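Local coordinates for 3-hydroxyisobutyrate dehydrogenase (Salmonella typhimurium, PDB 3G0O), which probably catalyses the NAD(+)-dependent oxidation of L-threonate to 2-dehydro-L-erythronate, with NADP(+) as a less favoured cosubstrate, at residues A67-V72 with A97-S102; Q77-L82 with Q110-A115; S102-A107 with A174-K179; M143-E148 with R167-P172; V178-Q183 with L249-D254. All blocks are in the same frame, centred on the assembly; numbering follows the deposited sequence.

Interaction 1: A67-V72 with A97-S102; sequences ALVILV and AVMVSS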
# COMPACT_ATOMS: atom_id res chain seq x y z
N ALA A 67 13.07 2.49 -32.99
CA ALA A 67 12.33 3.02 -31.86
C ALA A 67 13.26 3.69 -30.87
O ALA A 67 14.39 3.24 -30.66
CB ALA A 67 11.55 1.90 -31.17
N LEU A 68 12.78 4.77 -30.27
CA LEU A 68 13.56 5.50 -29.28
C LEU A 68 12.70 5.56 -28.02
O LEU A 68 11.55 6.00 -28.08
CB LEU A 68 13.87 6.92 -29.75
CG LEU A 68 14.85 7.70 -28.88
CD1 LEU A 68 16.26 7.21 -29.14
CD2 LEU A 68 14.75 9.19 -29.17
N VAL A 69 13.24 5.09 -26.90
CA VAL A 69 12.51 5.12 -25.63
C VAL A 69 13.15 6.21 -24.77
O VAL A 69 14.36 6.24 -24.59
CB VAL A 69 12.62 3.78 -24.87
CG1 VAL A 69 11.77 3.82 -23.60
CG2 VAL A 69 12.18 2.64 -25.77
N ILE A 70 12.32 7.11 -24.25
CA ILE A 70 12.82 8.20 -23.42
C ILE A 70 12.34 8.06 -21.98
O ILE A 70 11.16 8.27 -21.67
CB ILE A 70 12.36 9.56 -23.98
CG1 ILE A 70 12.79 9.67 -25.45
CG2 ILE A 70 12.95 10.70 -23.16
CD1 ILE A 70 12.32 10.94 -26.14
N LEU A 71 13.27 7.69 -21.10
CA LEU A 71 12.97 7.52 -19.68
C LEU A 71 13.69 8.61 -18.89
O LEU A 71 14.80 8.41 -18.40
CB LEU A 71 13.44 6.13 -19.22
CG LEU A 71 12.68 4.94 -19.81
CD1 LEU A 71 13.61 3.75 -19.97
CD2 LEU A 71 11.50 4.58 -18.92
N VAL A 72 13.04 9.76 -18.79
CA VAL A 72 13.61 10.89 -18.07
C VAL A 72 12.64 11.44 -17.03
O VAL A 72 11.47 11.07 -17.00
CB VAL A 72 14.04 12.01 -19.04
CG1 VAL A 72 15.15 11.50 -19.95
CG2 VAL A 72 12.85 12.48 -19.86
N ALA A 97 9.31 4.99 -34.19
CA ALA A 97 8.47 5.38 -33.05
C ALA A 97 9.23 5.91 -31.85
O ALA A 97 10.38 5.54 -31.59
CB ALA A 97 7.62 4.19 -32.63
N VAL A 98 8.59 6.81 -31.12
CA VAL A 98 9.18 7.37 -29.91
C VAL A 98 8.27 7.01 -28.75
O VAL A 98 7.09 7.36 -28.75
CB VAL A 98 9.31 8.90 -29.98
CG1 VAL A 98 9.86 9.42 -28.66
CG2 VAL A 98 10.21 9.31 -31.12
N MSE A 99 8.81 6.29 -27.78
CA MSE A 99 8.05 5.89 -26.61
C MSE A 99 8.47 6.80 -25.47
O MSE A 99 9.58 6.68 -24.95
CB MSE A 99 8.36 4.43 -26.27
CG MSE A 99 7.54 3.86 -25.13
SE MSE A 99 7.99 2.01 -24.77
CE MSE A 99 7.82 2.00 -22.84
N VAL A 100 7.61 7.74 -25.11
CA VAL A 100 7.91 8.68 -24.03
C VAL A 100 7.46 8.07 -22.71
O VAL A 100 6.26 7.88 -22.49
CB VAL A 100 7.22 10.04 -24.25
CG1 VAL A 100 7.61 11.02 -23.15
CG2 VAL A 100 7.61 10.61 -25.61
N SER A 101 8.42 7.76 -21.85
CA SER A 101 8.12 7.15 -20.56
C SER A 101 8.67 8.01 -19.42
O SER A 101 9.68 7.69 -18.81
CB SER A 101 8.73 5.75 -20.51
OG SER A 101 8.23 4.96 -21.59
N SER A 102 7.97 9.11 -19.16
CA SER A 102 8.36 10.04 -18.11
C SER A 102 7.12 10.28 -17.25
O SER A 102 6.29 9.39 -17.09
CB SER A 102 8.83 11.35 -18.76
OG SER A 102 9.19 12.33 -17.80
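Ala-67 to Ile-70 pairs in parallel with Ala-97 to Val-100, residue for residue, the two short strands running 4.7 Å apart with 14° between their directions. Leu-68 N to Ala-97 O, Met-99 N to Leu-68 O and Ile-70 N to Met-99 O bond almost straight into the carbonyls; the last of these is 2.9 Å long with an N-H...O angle of 171°. Side chains alternate between the two faces. On one, Ile-70 CD1 reaches Val-98 CG1 at 3.8 Å, diagonally across the strands, because CG1 of Ile-70 lies beside its own backbone N (chi1 -55°) and CD1 extends from there. On the other, Val-69 CG2 lies 4.2 Å from CB of the selenomethionine Met-99. This is the centre of a Rossmann-type sheet: strand 9-13 bonds along the other edge of 67-70, helix 75-82 covers the Ile-70 face, and helix 148-161 covers Ala-67 and Val-69. Past the strands one more backbone bond, Ser-101 N to Ile-70 O, is followed by side-chain contacts. Leu-71 CD2 presses on Ser-101 CB at 3.4 Å, a tight contact, while Ser-101 OG bonds Ala-126 O. Ser-102 OG, anti to its backbone N, donates to Val-72 O at 2.7 Å from well above the carbonyl plane.

Interaction 2: Q77-L82 with Q110-A115; sequences QVRQVL and QEIAAA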
# COMPACT_ATOMS: atom_id res chain seq x y z
N GLN A 77 13.01 17.78 -19.98
CA GLN A 77 14.06 16.89 -20.43
C GLN A 77 13.65 16.09 -21.67
O GLN A 77 14.48 15.76 -22.51
CB GLN A 77 14.48 15.95 -19.29
CG GLN A 77 15.38 16.63 -18.27
CD GLN A 77 15.63 15.79 -17.02
OE1 GLN A 77 15.82 14.58 -17.10
NE2 GLN A 77 15.63 16.44 -15.86
N VAL A 78 12.36 15.78 -21.79
CA VAL A 78 11.88 15.05 -22.96
C VAL A 78 12.05 15.97 -24.16
O VAL A 78 12.56 15.55 -25.20
CB VAL A 78 10.39 14.67 -22.83
CG1 VAL A 78 9.92 13.99 -24.11
CG2 VAL A 78 10.18 13.73 -21.65
N ARG A 79 11.62 17.22 -24.01
CA ARG A 79 11.74 18.19 -25.09
C ARG A 79 13.18 18.45 -25.49
O ARG A 79 13.47 18.67 -26.67
CB ARG A 79 11.06 19.51 -24.69
CG ARG A 79 9.54 19.43 -24.65
CD ARG A 79 8.94 20.82 -24.56
NE ARG A 79 7.53 20.82 -24.95
CZ ARG A 79 6.52 20.55 -24.13
NH1 ARG A 79 6.75 20.26 -22.86
NH2 ARG A 79 5.27 20.57 -24.59
N GLN A 80 14.10 18.43 -24.52
CA GLN A 80 15.51 18.66 -24.82
C GLN A 80 16.10 17.50 -25.61
O GLN A 80 16.98 17.70 -26.46
CB GLN A 80 16.31 18.90 -23.54
CG GLN A 80 16.08 20.28 -22.93
CD GLN A 80 16.94 20.55 -21.69
OE1 GLN A 80 18.17 20.49 -21.75
NE2 GLN A 80 16.28 20.86 -20.57
N VAL A 81 15.63 16.29 -25.34
CA VAL A 81 16.12 15.12 -26.05
C VAL A 81 15.57 15.12 -27.48
O VAL A 81 16.28 14.76 -28.43
CB VAL A 81 15.67 13.81 -25.34
CG1 VAL A 81 15.90 12.60 -26.26
CG2 VAL A 81 16.46 13.62 -24.05
N LEU A 82 14.32 15.55 -27.63
CA LEU A 82 13.66 15.57 -28.93
C LEU A 82 13.85 16.82 -29.78
O LEU A 82 14.12 16.72 -30.98
CB LEU A 82 12.16 15.31 -28.76
CG LEU A 82 11.76 13.93 -28.22
CD1 LEU A 82 10.25 13.84 -28.14
CD2 LEU A 82 12.31 12.84 -29.13
N GLN A 110 0.31 15.47 -25.60
CA GLN A 110 -0.38 15.76 -26.85
C GLN A 110 0.42 16.73 -27.73
O GLN A 110 0.50 16.55 -28.94
CB GLN A 110 -1.77 16.34 -26.56
CG GLN A 110 -2.71 15.34 -25.90
CD GLN A 110 -4.00 15.97 -25.44
OE1 GLN A 110 -4.73 16.58 -26.22
NE2 GLN A 110 -4.30 15.84 -24.15
N GLU A 111 1.02 17.74 -27.11
CA GLU A 111 1.82 18.72 -27.83
C GLU A 111 3.04 18.05 -28.47
O GLU A 111 3.39 18.31 -29.62
CB GLU A 111 2.27 19.83 -26.88
CG GLU A 111 1.16 20.77 -26.45
CD GLU A 111 1.52 21.59 -25.22
OE1 GLU A 111 2.67 22.08 -25.14
OE2 GLU A 111 0.66 21.75 -24.33
N ILE A 112 3.69 17.19 -27.69
CA ILE A 112 4.87 16.47 -28.16
C ILE A 112 4.51 15.50 -29.28
O ILE A 112 5.25 15.36 -30.25
CB ILE A 112 5.52 15.68 -27.00
CG1 ILE A 112 6.07 16.66 -25.96
CG2 ILE A 112 6.62 14.77 -27.53
CD1 ILE A 112 6.56 16.01 -24.69
N ALA A 113 3.37 14.83 -29.14
CA ALA A 113 2.93 13.88 -30.16
C ALA A 113 2.65 14.58 -31.48
O ALA A 113 3.00 14.08 -32.55
CB ALA A 113 1.69 13.15 -29.68
N ALA A 114 2.02 15.75 -31.41
CA ALA A 114 1.70 16.50 -32.62
C ALA A 114 2.98 16.87 -33.37
O ALA A 114 3.05 16.75 -34.60
CB ALA A 114 0.92 17.76 -32.26
N ALA A 115 3.99 17.32 -32.63
CA ALA A 115 5.27 17.71 -33.22
C ALA A 115 5.96 16.53 -33.89
O ALA A 115 6.58 16.69 -34.95
CB ALA A 115 6.18 18.30 -32.14
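Ile-112 carries the tight part of this contact, sending its two branches to different residues of helix 75-82. Its CD1 meets Val-78 CG1 at 4.0 Å, and its CG2 meets Leu-82 CD1 at 3.8 Å; in both pairs the side chains cross at about a right angle. CG1 of Ile-112 lies beside the backbone N (chi1 -66°) and CG2 is anti to it, which spreads the isoleucine over one turn of the facing helix, from Val-78 to Leu-82. All three side chains are buried. The axes of segments 77-82 and 110-115 run 9° apart in direction and come no closer than 11.7 Å, so the side chains bridge a wide separation and bury little surface.

The solvent side is polar and more open. Arg-79 stretches out from CG to NE, and its NH2 forms a salt bridge with Glu-111 OE1 at 3.1 Å. The carboxylate comes in obliquely, its plane turned 44° from that of the guanidinium. NH2 is also paired with Asp-108 one turn earlier in helix 106-117, so two acidic side chains share this end of the arginine. Ile-112 CG1 lies over one guanidinium face, 4.2 Å above its plane and toward the rim, where the polar and apolar parts adjoin.

Both helices pack on one face of the Rossmann-type sheet: Leu-82 and Val-81 touch Ile-70 of strand 67-70, Val-78 touches Val-72 just beyond it, and Ile-112 and Ala-113 rest on Met-123 of strand 122-129.

Interaction 3: S102-A107 with A174-K179; sequences STISSA and AGSTVK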
# COMPACT_ATOMS: atom_id res chain seq x y z
N SER A 102 7.97 9.11 -19.16
CA SER A 102 8.36 10.04 -18.11
C SER A 102 7.12 10.28 -17.25
O SER A 102 6.29 9.39 -17.09
CB SER A 102 8.83 11.35 -18.76
OG SER A 102 9.19 12.33 -17.80
N THR A 103 7.01 11.47 -16.68
CA THR A 103 5.83 11.81 -15.89
C THR A 103 5.50 13.23 -16.29
O THR A 103 5.99 14.19 -15.69
CB THR A 103 6.09 11.71 -14.37
OG1 THR A 103 6.51 10.38 -14.05
CG2 THR A 103 4.84 12.03 -13.59
N ILE A 104 4.67 13.36 -17.32
CA ILE A 104 4.30 14.65 -17.86
C ILE A 104 2.79 14.87 -17.91
O ILE A 104 2.00 13.95 -17.71
CB ILE A 104 4.89 14.79 -19.29
CG1 ILE A 104 4.21 13.81 -20.25
CG2 ILE A 104 6.38 14.53 -19.25
CD1 ILE A 104 4.79 13.82 -21.67
N SER A 105 2.38 16.11 -18.18
CA SER A 105 0.96 16.43 -18.25
C SER A 105 0.37 15.87 -19.54
O SER A 105 1.11 15.56 -20.48
CB SER A 105 0.76 17.94 -18.23
OG SER A 105 1.18 18.51 -19.46
N SER A 106 -0.94 15.72 -19.56
CA SER A 106 -1.63 15.23 -20.74
C SER A 106 -1.42 16.22 -21.88
O SER A 106 -1.22 15.82 -23.04
CB SER A 106 -3.12 15.08 -20.47
OG SER A 106 -3.78 14.54 -21.60
N ALA A 107 -1.46 17.51 -21.56
CA ALA A 107 -1.26 18.54 -22.57
C ALA A 107 0.11 18.40 -23.22
O ALA A 107 0.23 18.47 -24.44
CB ALA A 107 -1.41 19.93 -21.92
N ALA A 174 -4.03 10.22 -22.51
CA ALA A 174 -4.68 9.39 -21.51
C ALA A 174 -3.67 8.62 -20.66
O ALA A 174 -3.87 8.45 -19.45
CB ALA A 174 -5.65 8.42 -22.17
N GLY A 175 -2.61 8.14 -21.29
CA GLY A 175 -1.59 7.42 -20.56
C GLY A 175 -1.00 8.28 -19.46
O GLY A 175 -0.86 7.83 -18.33
N SER A 176 -0.67 9.53 -19.79
CA SER A 176 -0.09 10.43 -18.79
C SER A 176 -1.09 10.77 -17.69
O SER A 176 -0.70 10.98 -16.54
CB SER A 176 0.41 11.72 -19.45
OG SER A 176 1.60 11.48 -20.19
N THR A 177 -2.38 10.80 -18.02
CA THR A 177 -3.40 11.09 -17.02
C THR A 177 -3.43 9.95 -16.00
O THR A 177 -3.57 10.18 -14.80
CB THR A 177 -4.80 11.24 -17.66
OG1 THR A 177 -4.82 12.42 -18.47
CG2 THR A 177 -5.88 11.34 -16.58
N VAL A 178 -3.29 8.73 -16.48
CA VAL A 178 -3.29 7.57 -15.60
C VAL A 178 -2.06 7.60 -14.70
O VAL A 178 -2.16 7.28 -13.51
CB VAL A 178 -3.33 6.26 -16.40
CG1 VAL A 178 -3.10 5.06 -15.47
CG2 VAL A 178 -4.67 6.13 -17.10
N LYS A 179 -0.92 7.97 -15.26
CA LYS A 179 0.33 8.06 -14.51
C LYS A 179 0.21 9.10 -13.40
O LYS A 179 0.69 8.90 -12.29
CB LYS A 179 1.50 8.43 -15.43
CG LYS A 179 2.86 8.56 -14.73
CD LYS A 179 3.22 7.28 -13.98
CE LYS A 179 4.55 7.39 -13.24
NZ LYS A 179 5.72 7.56 -14.16
O HOH W 1 7.24 6.91 -16.65
O HOH W 2 3.45 10.87 -18.35
O HOH W 3 1.94 11.57 -16.10
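A polar, water-bridged contact joins the turn after strand 97-100 to the first turns of helix 174-202, the long helix leading from the nucleotide-binding domain into the helical domain. Lys-179 NZ donates to Thr-103 OG1 at 2.9 Å, the two side chains crossing at about a right angle. Bends at chi2 (56°) and chi4 (-65°) fold the lysine, CG starting anti to the backbone N. A water 2.7 Å from Ser-102 O also meets NZ, though weakly, and Val-128 O gives NZ a further weak partner.

One turn back, Ser-176 CB sits against Ile-104 O at 3.2 Å, and Ser-176 OG lies beside Ile-104 CG1. A second water donates to Ser-176 OG at 2.7 Å and accepts from Ile-104 N at 3.0 Å; OG also pairs with Asp-125. A third water lies between Ile-104 O and Ser-176 O. At the start of helix 106-117, Ser-106 CB touches Thr-177 OG1 at 3.7 Å.

Lys-179 is the predicted catalytic residue and lies about 5 Å, side chain to ligand, from a bound L(+)-tartaric acid, an arrangement consistent with the interdomain active site of the 3-hydroxyisobutyrate dehydrogenase family.

Interaction 4: M143-E148 with R167-P172; sequences MASGSE and RISDTP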
# COMPACT_ATOMS: atom_id res chain seq x y z
N MSE A 143 1.36 2.19 -18.85
CA MSE A 143 0.04 2.79 -18.99
C MSE A 143 0.18 3.66 -20.23
O MSE A 143 0.58 4.82 -20.16
CB MSE A 143 -0.34 3.60 -17.73
CG MSE A 143 0.78 4.41 -17.11
SE MSE A 143 0.70 4.36 -15.15
CE MSE A 143 2.15 3.12 -14.86
N ALA A 144 -0.16 3.08 -21.37
CA ALA A 144 0.01 3.75 -22.64
C ALA A 144 -1.24 4.08 -23.44
O ALA A 144 -2.26 3.40 -23.35
CB ALA A 144 0.97 2.94 -23.51
N SER A 145 -1.12 5.13 -24.24
CA SER A 145 -2.19 5.56 -25.12
C SER A 145 -1.52 6.09 -26.39
O SER A 145 -0.47 6.72 -26.33
CB SER A 145 -3.05 6.65 -24.46
OG SER A 145 -2.31 7.83 -24.24
N GLY A 146 -2.14 5.83 -27.54
CA GLY A 146 -1.57 6.28 -28.79
C GLY A 146 -2.12 5.47 -29.95
O GLY A 146 -2.88 4.52 -29.75
N SER A 147 -1.70 5.83 -31.16
CA SER A 147 -2.16 5.18 -32.39
C SER A 147 -1.77 3.71 -32.54
O SER A 147 -0.86 3.21 -31.87
CB SER A 147 -1.64 5.94 -33.60
OG SER A 147 -0.23 5.79 -33.71
N GLU A 148 -2.46 3.04 -33.44
CA GLU A 148 -2.20 1.63 -33.72
C GLU A 148 -0.80 1.52 -34.32
O GLU A 148 -0.09 0.55 -34.10
CB GLU A 148 -3.24 1.09 -34.71
CG GLU A 148 -3.08 -0.38 -35.03
CD GLU A 148 -3.11 -1.25 -33.79
OE1 GLU A 148 -4.10 -1.16 -33.03
OE2 GLU A 148 -2.15 -2.02 -33.58
N ARG A 167 -3.48 -0.50 -22.49
CA ARG A 167 -3.78 0.45 -23.56
C ARG A 167 -4.99 1.25 -23.10
O ARG A 167 -6.13 0.77 -23.17
CB ARG A 167 -4.08 -0.29 -24.87
CG ARG A 167 -2.91 -1.14 -25.34
CD ARG A 167 -3.21 -1.93 -26.62
NE ARG A 167 -3.50 -1.08 -27.77
CZ ARG A 167 -3.32 -1.45 -29.03
NH1 ARG A 167 -2.84 -2.65 -29.31
NH2 ARG A 167 -3.63 -0.62 -30.02
N ILE A 168 -4.73 2.45 -22.61
CA ILE A 168 -5.76 3.34 -22.08
C ILE A 168 -6.65 3.93 -23.16
O ILE A 168 -7.88 3.91 -23.04
CB ILE A 168 -5.12 4.49 -21.27
CG1 ILE A 168 -4.06 3.93 -20.32
CG2 ILE A 168 -6.19 5.25 -20.50
CD1 ILE A 168 -4.57 2.87 -19.35
N SER A 169 -6.04 4.46 -24.22
CA SER A 169 -6.81 5.03 -25.33
C SER A 169 -5.98 4.95 -26.60
O SER A 169 -4.84 4.49 -26.58
CB SER A 169 -7.19 6.49 -25.05
OG SER A 169 -6.08 7.36 -25.22
N ASP A 170 -6.56 5.42 -27.70
CA ASP A 170 -5.88 5.40 -28.98
C ASP A 170 -5.25 6.75 -29.29
O ASP A 170 -4.77 6.98 -30.39
CB ASP A 170 -6.88 5.02 -30.09
CG ASP A 170 -7.93 6.09 -30.31
OD1 ASP A 170 -8.37 6.72 -29.33
OD2 ASP A 170 -8.32 6.29 -31.48
N THR A 171 -5.24 7.64 -28.30
CA THR A 171 -4.65 8.95 -28.51
C THR A 171 -3.76 9.36 -27.36
O THR A 171 -4.07 9.12 -26.19
CB THR A 171 -5.73 10.03 -28.69
OG1 THR A 171 -6.30 10.35 -27.42
CG2 THR A 171 -6.84 9.53 -29.62
N PRO A 172 -2.61 10.00 -27.66
CA PRO A 172 -1.68 10.44 -26.63
C PRO A 172 -2.39 11.33 -25.61
O PRO A 172 -3.26 12.12 -25.97
CB PRO A 172 -0.63 11.21 -27.42
CG PRO A 172 -0.59 10.45 -28.71
CD PRO A 172 -2.06 10.24 -29.01
O HOH W 4 -4.53 2.23 -30.27
O HOH W 5 -1.78 -3.67 -31.82
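Ser-145 meets Ser-169, Thr-171 and Pro-172 through the two atoms of its side chain. CB lies 3.2 Å from Ser-169 OG. OG, held between the backbone N and the carbonyl carbon (chi1 65°), donates to Thr-171 O at 2.9 Å, approaching from above the carbonyl plane, and touches Pro-172 CA. The same OG is paired with Gly-175 N at the start of helix 174-202, so one hydroxyl ties Ser-145 to both the turn and the helix.

The short strands 143-145 and 167-169 run in the same sense, with 42° between their directions. Ile-168 N bonds Ala-144 O at 2.7 Å, nearly straight into the carbonyl, and Ile-168 CG1 packs against that same oxygen. Gly-146 N donates to Ser-169 O at 3.2 Å from above the carbonyl plane. The glycine's backbone angles would jam a CB against the preceding carbonyl. Ser-169 OG accepts from Thr-171 N, making an ST turn; beyond it Pro-172 CD rests 4.0 Å from Gly-146 CA.

On the exposed side Arg-167 NH2 forms a salt bridge with Glu-148 OE1 at 3.1 Å. The acceptor lies near the guanidinium plane, while the carboxylate is met from above its own, the planes being 45° apart. One water links NH2 to Gly-146 O; Arg-167 also makes a cation-pi contact with Phe-151. Strand 140-145, helix 148-161 and strand 162-169 form a beta-alpha-beta crossover, here joined beyond the paired strands by residues 146 to 148 and 170 to 172, at the edge of the nucleotide-binding domain's sheet.

Interaction 5: V178-Q183 with L249-D254; sequences VKIIHQ and LGLVAD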
# COMPACT_ATOMS: atom_id res chain seq x y z
N VAL A 178 -3.29 8.73 -16.48
CA VAL A 178 -3.29 7.57 -15.60
C VAL A 178 -2.06 7.60 -14.70
O VAL A 178 -2.16 7.28 -13.51
CB VAL A 178 -3.33 6.26 -16.40
CG1 VAL A 178 -3.10 5.06 -15.47
CG2 VAL A 178 -4.67 6.13 -17.10
N LYS A 179 -0.92 7.97 -15.26
CA LYS A 179 0.33 8.06 -14.51
C LYS A 179 0.21 9.10 -13.40
O LYS A 179 0.69 8.90 -12.29
CB LYS A 179 1.50 8.43 -15.43
CG LYS A 179 2.86 8.56 -14.73
CD LYS A 179 3.22 7.28 -13.98
CE LYS A 179 4.55 7.39 -13.24
NZ LYS A 179 5.72 7.56 -14.16
N ILE A 180 -0.44 10.22 -13.71
CA ILE A 180 -0.63 11.28 -12.72
C ILE A 180 -1.42 10.75 -11.53
O ILE A 180 -1.04 10.95 -10.38
CB ILE A 180 -1.37 12.49 -13.33
CG1 ILE A 180 -0.46 13.21 -14.32
CG2 ILE A 180 -1.84 13.44 -12.22
CD1 ILE A 180 -1.15 14.26 -15.15
N ILE A 181 -2.52 10.06 -11.81
CA ILE A 181 -3.34 9.51 -10.74
C ILE A 181 -2.50 8.50 -9.95
O ILE A 181 -2.55 8.48 -8.72
CB ILE A 181 -4.60 8.84 -11.31
CG1 ILE A 181 -5.43 9.89 -12.07
CG2 ILE A 181 -5.42 8.22 -10.19
CD1 ILE A 181 -6.64 9.33 -12.76
N HIS A 182 -1.72 7.69 -10.66
CA HIS A 182 -0.87 6.71 -9.99
C HIS A 182 0.10 7.39 -9.02
O HIS A 182 0.32 6.90 -7.91
CB HIS A 182 -0.07 5.89 -11.01
CG HIS A 182 0.92 4.96 -10.39
ND1 HIS A 182 2.21 5.33 -10.08
CD2 HIS A 182 0.78 3.69 -9.94
CE1 HIS A 182 2.82 4.34 -9.47
NE2 HIS A 182 1.97 3.32 -9.37
N GLN A 183 0.68 8.51 -9.43
CA GLN A 183 1.64 9.22 -8.58
C GLN A 183 1.00 9.83 -7.34
O GLN A 183 1.69 10.09 -6.35
CB GLN A 183 2.37 10.31 -9.38
CG GLN A 183 3.33 9.76 -10.42
CD GLN A 183 4.29 8.73 -9.86
OE1 GLN A 183 3.97 7.54 -9.79
NE2 GLN A 183 5.47 9.17 -9.44
N LEU A 249 3.44 15.54 -7.32
CA LEU A 249 2.23 15.89 -6.59
C LEU A 249 1.77 17.28 -7.02
O LEU A 249 0.60 17.64 -6.83
CB LEU A 249 2.48 15.82 -5.09
CG LEU A 249 2.59 14.38 -4.54
CD1 LEU A 249 3.01 14.41 -3.08
CD2 LEU A 249 1.27 13.65 -4.71
N GLY A 250 2.68 18.05 -7.59
CA GLY A 250 2.31 19.37 -8.08
C GLY A 250 1.47 19.17 -9.33
O GLY A 250 0.48 19.87 -9.55
N LEU A 251 1.87 18.20 -10.15
CA LEU A 251 1.14 17.90 -11.38
C LEU A 251 -0.24 17.33 -11.03
O LEU A 251 -1.23 17.62 -11.70
CB LEU A 251 1.93 16.90 -12.22
CG LEU A 251 1.34 16.48 -13.57
CD1 LEU A 251 0.94 17.71 -14.37
CD2 LEU A 251 2.36 15.65 -14.33
N VAL A 252 -0.30 16.54 -9.97
CA VAL A 252 -1.57 15.98 -9.51
C VAL A 252 -2.48 17.15 -9.10
O VAL A 252 -3.65 17.20 -9.46
CB VAL A 252 -1.36 15.03 -8.30
CG1 VAL A 252 -2.68 14.75 -7.60
CG2 VAL A 252 -0.75 13.71 -8.77
N ALA A 253 -1.91 18.09 -8.35
CA ALA A 253 -2.65 19.26 -7.90
C ALA A 253 -3.27 20.02 -9.08
O ALA A 253 -4.46 20.36 -9.06
CB ALA A 253 -1.73 20.19 -7.10
N ASP A 254 -2.47 20.28 -10.11
CA ASP A 254 -2.95 20.98 -11.30
C ASP A 254 -4.07 20.23 -11.99
O ASP A 254 -5.07 20.83 -12.40
CB ASP A 254 -1.81 21.20 -12.30
CG ASP A 254 -0.79 22.20 -11.82
OD1 ASP A 254 -1.12 23.03 -10.94
OD2 ASP A 254 0.35 22.18 -12.34
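Two helices of the C-terminal helical domain cross here, the long helix 174-202 and helix 242-258, with short-segment axes 8.8 Å apart at -116°. Ile-180 makes most of the contact, one branch to Leu-251 and the other to Val-252. Its CD1 meets Leu-251 CG at 3.7 Å and its CG1 meets Leu-251 CD2 at the same distance, the two side chains crossing at about a right angle. The Ile-180 and Val-252 side chains slide past each other in opposite directions, their CG2 atoms 3.6 Å apart. Val-252 CG2 also presses on the backbone, 3.2 Å from Ile-180 O. Toward Gln-183, Leu-249 CD2 lies 3.9 Å from Gln-183 O.

No hydrogen bond spans the two segments. The amide of Gln-183 turns away: its OE1 accepts from His-182 ND1 at 2.8 Å, in the plane of the imidazole and of the amide carbonyl, and NE2 bonds Asp-248. The Gln-183 side chain lies about 5 Å from the bound tartaric acid.

Leu-249 continues onto helix 264-281 through Leu-270 and Phe-273, Leu-251 touches Ser-105 of the nucleotide-binding domain, and Ile-181 and His-182 on the other side of helix 174-202 face the second subunit.

Overall arrangement
Interactions 1 and 2 form the buried layers of the nucleotide-binding domain: backbone bonds join the central strands in the first, while in the second branched side chains and a solvent-side salt bridge join the helices that rest on those strands. Interaction 4 lies at the sheet's edge, partly exposed, with hydroxyl, water and charge contacts. Interaction 3 continues from interaction 1 through Ser-102 and meets interaction 4 through Gly-175 and Ser-145. It shares Val-178 and Lys-179 with interaction 5, where its watery polar chemistry gives way to mainly apolar helix packing without a hydrogen bond between the segments. Interactions 3, 4 and 5 all reach the second subunit.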